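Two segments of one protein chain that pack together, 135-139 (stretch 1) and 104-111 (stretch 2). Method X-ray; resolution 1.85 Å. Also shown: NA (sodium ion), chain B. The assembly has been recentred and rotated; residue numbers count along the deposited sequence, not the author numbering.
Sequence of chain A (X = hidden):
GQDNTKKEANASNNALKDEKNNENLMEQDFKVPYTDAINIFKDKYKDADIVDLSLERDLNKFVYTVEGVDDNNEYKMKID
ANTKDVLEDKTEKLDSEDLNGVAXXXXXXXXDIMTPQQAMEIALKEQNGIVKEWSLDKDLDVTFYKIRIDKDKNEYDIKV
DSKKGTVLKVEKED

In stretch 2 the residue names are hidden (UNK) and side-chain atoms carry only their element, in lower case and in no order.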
ATOM      1  N   SER A 135      -3.544 -20.227  -3.477  1.00 24.47           N
ATOM      2  CA  SER A 135      -2.292 -19.524  -3.295  1.00 23.16           C
ATOM      3  C   SER A 135      -1.130 -20.504  -3.389  1.00 25.67           C
ATOM      4  O   SER A 135      -1.317 -21.724  -3.358  1.00 27.84           O
ATOM      5  CB  SER A 135      -2.276 -18.747  -1.976  1.00 28.79           C
ATOM      6  OG  SER A 135      -2.590 -19.569  -0.872  1.00 35.74           O
ATOM      7  N   LEU A 136       0.060 -19.954  -3.552  1.00 24.29           N
ATOM      8  CA  LEU A 136       1.279 -20.725  -3.503  1.00 21.99           C
ATOM      9  C   LEU A 136       2.041 -20.174  -2.316  1.00 22.98           C
ATOM     10  O   LEU A 136       2.141 -18.960  -2.151  1.00 23.39           O
ATOM     11  CB  LEU A 136       2.077 -20.533  -4.787  1.00 25.57           C
ATOM     12  CG  LEU A 136       1.594 -21.415  -5.935  1.00 30.08           C
ATOM     13  CD1 LEU A 136       1.996 -20.810  -7.271  1.00 29.46           C
ATOM     14  CD2 LEU A 136       2.167 -22.826  -5.767  1.00 26.57           C
ATOM     15  N   ASP A 137       2.560 -21.073  -1.487  1.00 21.77           N
ATOM     16  CA  ASP A 137       3.257 -20.696  -0.266  1.00 26.45           C
ATOM     17  C   ASP A 137       4.347 -21.734  -0.015  1.00 28.05           C
ATOM     18  O   ASP A 137       4.368 -22.787  -0.661  1.00 26.83           O
ATOM     19  CB  ASP A 137       2.269 -20.657   0.902  1.00 28.84           C
ATOM     20  CG  ASP A 137       2.791 -19.853   2.106  1.00 40.59           C
ATOM     21  OD1 ASP A 137       3.859 -19.199   2.008  1.00 31.85           O
ATOM     22  OD2 ASP A 137       2.115 -19.867   3.156  1.00 40.44           O
ATOM     23  N   LYS A 138       5.259 -21.437   0.903  1.00 28.68           N
ATOM     24  CA  LYS A 138       6.310 -22.382   1.231  1.00 28.13           C
ATOM     25  C   LYS A 138       6.484 -22.480   2.736  1.00 30.87           C
ATOM     26  O   LYS A 138       6.531 -21.468   3.433  1.00 36.77           O
ATOM     27  CB  LYS A 138       7.639 -21.971   0.592  1.00 25.69           C
ATOM     28  CG  LYS A 138       8.808 -22.906   0.968  1.00 31.99           C
ATOM     29  CD  LYS A 138      10.149 -22.415   0.436  1.00 33.66           C
ATOM     30  CE  LYS A 138      10.715 -21.307   1.315  1.00 32.79           C
ATOM     31  NZ  LYS A 138      12.003 -20.778   0.770  1.00 33.33           N
ATOM     32  N   ASP A 139       6.560 -23.708   3.229  1.00 30.58           N
ATOM     33  CA  ASP A 139       6.976 -23.953   4.608  1.00 35.61           C
ATOM     34  C   ASP A 139       7.793 -25.238   4.619  1.00 35.56           C
ATOM     35  O   ASP A 139       7.531 -26.138   3.813  1.00 34.05           O
ATOM     36  CB  ASP A 139       5.756 -24.068   5.525  1.00 45.43           C
ATOM     37  CG  ASP A 139       6.133 -24.089   7.004  1.00 66.91           C
ATOM     38  OD1 ASP A 139       7.252 -23.643   7.343  1.00 60.14           O
ATOM     39  OD2 ASP A 139       5.309 -24.550   7.827  1.00 78.62           O
ATOM     40  N   UNK A 104      14.290 -12.971   2.003  1.00 26.95           N
ATOM     41  CA  UNK A 104      14.394 -13.796   0.805  1.00 28.16           C
ATOM     42  C   UNK A 104      14.292 -15.291   1.085  1.00 32.11           C
ATOM     43  O   UNK A 104      14.078 -16.077   0.160  1.00 31.42           O
ATOM     44  n   UNK A 104      17.612  -9.294  -3.478  1.00 30.11           N
ATOM     45  c   UNK A 104      15.717 -13.536   0.095  1.00 32.20           C
ATOM     46  c   UNK A 104      17.140 -12.178  -1.297  1.00 35.80           C
ATOM     47  c   UNK A 104      17.186 -10.465  -3.050  1.00 27.76           C
ATOM     48  n   UNK A 104      16.406 -11.219  -3.822  1.00 30.12           N
ATOM     49  n   UNK A 104      17.532 -10.887  -1.844  1.00 30.82           N
ATOM     50  c   UNK A 104      15.896 -12.148  -0.453  1.00 29.08           C
ATOM     51  N   UNK A 105      14.485 -15.698   2.339  1.00 32.30           N
ATOM     52  CA  UNK A 105      14.428 -17.123   2.667  1.00 32.27           C
ATOM     53  C   UNK A 105      13.038 -17.737   2.462  1.00 37.68           C
ATOM     54  O   UNK A 105      12.896 -18.958   2.369  1.00 32.21           O
ATOM     55  c   UNK A 105      17.282 -18.634   5.970  1.00 76.34           C
ATOM     56  c   UNK A 105      14.945 -17.383   4.086  1.00 40.36           C
ATOM     57  c   UNK A 105      16.913 -17.181   5.684  1.00 66.34           C
ATOM     58  n   UNK A 105      18.547 -19.051   5.292  1.00 75.69           N
ATOM     59  c   UNK A 105      16.428 -16.990   4.251  1.00 50.18           C
ATOM     60  N   UNK A 106      12.025 -16.882   2.363  1.00 34.62           N
ATOM     61  CA  UNK A 106      10.653 -17.330   2.156  1.00 30.38           C
ATOM     62  C   UNK A 106      10.322 -17.551   0.679  1.00 28.70           C
ATOM     63  O   UNK A 106       9.176 -17.852   0.326  1.00 25.52           O
ATOM     64  o   UNK A 106       8.272 -15.991   5.985  1.00 88.23           O
ATOM     65  c   UNK A 106       9.879 -16.083   4.235  1.00 45.25           C
ATOM     66  o   UNK A 106       8.309 -17.811   4.749  1.00 83.12           O
ATOM     67  c   UNK A 106       8.743 -16.674   5.050  1.00 76.75           C
ATOM     68  c   UNK A 106       9.692 -16.302   2.747  1.00 29.85           C
ATOM     69  N   UNK A 107      11.312 -17.402  -0.189  1.00 24.15           N
ATOM     70  CA  UNK A 107      11.021 -17.427  -1.618  1.00 28.33           C
ATOM     71  C   UNK A 107      10.468 -18.769  -2.073  1.00 32.73           C
ATOM     72  O   UNK A 107      10.910 -19.833  -1.630  1.00 26.23           O
ATOM     73  c   UNK A 107      13.424 -17.951  -2.350  1.00 33.41           C
ATOM     74  n   UNK A 107      16.310 -17.839  -1.758  1.00 64.49           N
ATOM     75  c   UNK A 107      15.800 -18.176  -3.118  1.00 56.93           C
ATOM     76  c   UNK A 107      12.232 -17.028  -2.460  1.00 26.77           C
ATOM     77  c   UNK A 107      14.467 -17.528  -3.371  1.00 50.46           C
ATOM     78  N   UNK A 108       9.474 -18.692  -2.953  1.00 26.22           N
ATOM     79  CA  UNK A 108       8.818 -19.862  -3.501  1.00 21.91           C
ATOM     80  C   UNK A 108       9.700 -20.566  -4.519  1.00 26.38           C
ATOM     81  O   UNK A 108      10.462 -19.927  -5.241  1.00 27.83           O
ATOM     82  c   UNK A 108       7.510 -19.430  -4.186  1.00 22.26           C
ATOM     83  c   UNK A 108       6.518 -18.667  -3.314  1.00 23.73           C
ATOM     84  c   UNK A 108       5.187 -18.385  -4.095  1.00 22.93           C
ATOM     85  c   UNK A 108       6.265 -19.447  -2.030  1.00 26.99           C
ATOM     86  N   UNK A 109       9.597 -21.887  -4.585  1.00 24.58           N
ATOM     87  CA  UNK A 109      10.224 -22.621  -5.678  1.00 25.22           C
ATOM     88  C   UNK A 109       9.176 -22.794  -6.787  1.00 28.01           C
ATOM     89  O   UNK A 109       8.272 -23.627  -6.680  1.00 27.03           O
ATOM     90  o   UNK A 109      11.491 -24.277  -7.451  1.00 32.92           O
ATOM     91  o   UNK A 109      11.775 -25.940  -6.022  1.00 37.85           O
ATOM     92  c   UNK A 109      11.374 -24.786  -6.306  1.00 33.50           C
ATOM     93  c   UNK A 109      10.747 -23.972  -5.194  1.00 25.23           C
ATOM     94  N   UNK A 110       9.298 -21.993  -7.842  1.00 24.84           N
ATOM     95  CA  UNK A 110       8.248 -21.933  -8.875  1.00 29.83           C
ATOM     96  C   UNK A 110       8.635 -22.645 -10.157  1.00 34.33           C
ATOM     97  O   UNK A 110       7.910 -22.584 -11.144  1.00 33.85           O
ATOM     98  c   UNK A 110       7.298 -19.691  -8.029  1.00 33.66           C
ATOM     99  c   UNK A 110       7.890 -20.480  -9.192  1.00 28.82           C
ATOM    100  c   UNK A 110       5.982 -20.306  -7.569  1.00 30.80           C
ATOM    101  c   UNK A 110       7.118 -18.230  -8.402  1.00 36.63           C
ATOM    102  N   UNK A 111       9.778 -23.320 -10.139  1.00 36.58           N
ATOM    103  CA  UNK A 111      10.261 -24.035 -11.313  1.00 43.96           C
ATOM    104  C   UNK A 111       9.663 -25.423 -11.421  1.00 35.96           C
ATOM    105  O   UNK A 111       9.625 -26.166 -10.441  1.00 40.55           O
ATOM    106  c   UNK A 111      12.464 -22.776 -11.355  1.00 71.38           C
ATOM    107  n   UNK A 111      12.170 -22.017 -12.409  1.00 70.66           N
ATOM    108  c   UNK A 111      11.794 -24.134 -11.295  1.00 56.42           C
ATOM    109  o   UNK A 111      13.226 -22.405 -10.460  1.00 80.28           O
TER
HETATM  110 NA    NA B 301       4.987 -17.219   1.507  1.00 37.65          NA
HETATM  111  O   HOH W   1       6.987 -18.442   1.594  1.00 31.10           O
HETATM  112  O   HOH W   2       5.566 -15.282   2.737  1.00 34.87           O

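Position 104 has seven side-chain atoms: three carbons in a row, a nitrogen, then a carbon carrying two more nitrogens. That terminal guanidinium identifies arginine, R104. Its CA-to-CB bond points away from the strand 135-139, and its nearest side-chain approach is R104 CB to K138 NZ, 8.2 Å; all three guanidinium nitrogens are hydrogen-bonded elsewhere in the structure.

Position 105 carries four carbons in an unbranched row ending in nitrogen, which is lysine, K105. The CA-to-CB bond points sideways and the end of the chain leads away, and the nearest side-chain approach is K105 CB to K138 NZ, 5.6 Å. What this residue contributes is its backbone carbonyl: K138 NZ donates a hydrogen bond to K105 O at 2.6 Å.

At position 106 there are three carbons, the third bearing two oxygens. A carboxylate on a two-carbon stem is glutamate, E106. Its side chain comes nearest at E106 OE1 to K138 O, 4.3 Å. Its backbone oxygen accepts from water 1, with E106 O 2.6 Å from the water O, and the same water lies 2.4 Å from the sodium ion NA. That ion is also bound by D137 OD1 at 2.3 Å, so a water-and-metal path links E106 to the strand.

Position 107 again shows four carbons in a row ending in nitrogen: a second lysine, K107. Its CA-to-CB bond points away, and its amine turns back along its own stretch, where K107 NZ makes a weak hydrogen bond to R104 O at 3.4 Å. The backbone K107 N also donates to R104 O, at 3.1 Å, closing the turn. Its carbonyl faces the strand, with K107 O accepting from K138 NZ at 2.8 Å.

Position 108 has four carbons, forked at the second, and no heteroatom. With the fork one carbon beyond CB, this is leucine, L108. One methyl, CD1, lies 3.8 Å from L136 CB; the other, CD2, lies 3.6 Å from D137 C and 3.9 Å from K138 CB.

Position 109 has two carbons, the second with two oxygens: aspartate, D109. Its end leads away from the strand, while D109 OD1 accepts a weak hydrogen bond from the backbone N of position 111 at 3.3 Å.

Position 110 repeats the four-carbon fork and is leucine, L110. Its CD2 meets L136 CD1 at 4.0 Å.

Position 111 has two carbons, the second carrying one oxygen and one nitrogen, the carboxamide of asparagine, N111. Its nearest side-chain approach is N111 CB to L136 CD1, 11.1 Å, so it takes no part in the contact.

The contact thus combines an apolar patch with a polar anchor. L136 and K138, alternate strand residues, both direct CA-to-CB toward stretch 2. L136 packs against L108 and L110, while K138 extends past L108 to place its ammonium between two backbone carbonyls. K105 and K107 contribute main-chain oxygens there; the K105 side chain leads away at its end, and K107 NZ makes its weak hydrogen bond to R104 O. In all, 319 Å² is buried.

Stretch 2, residues 104-111: RKEKLDLN
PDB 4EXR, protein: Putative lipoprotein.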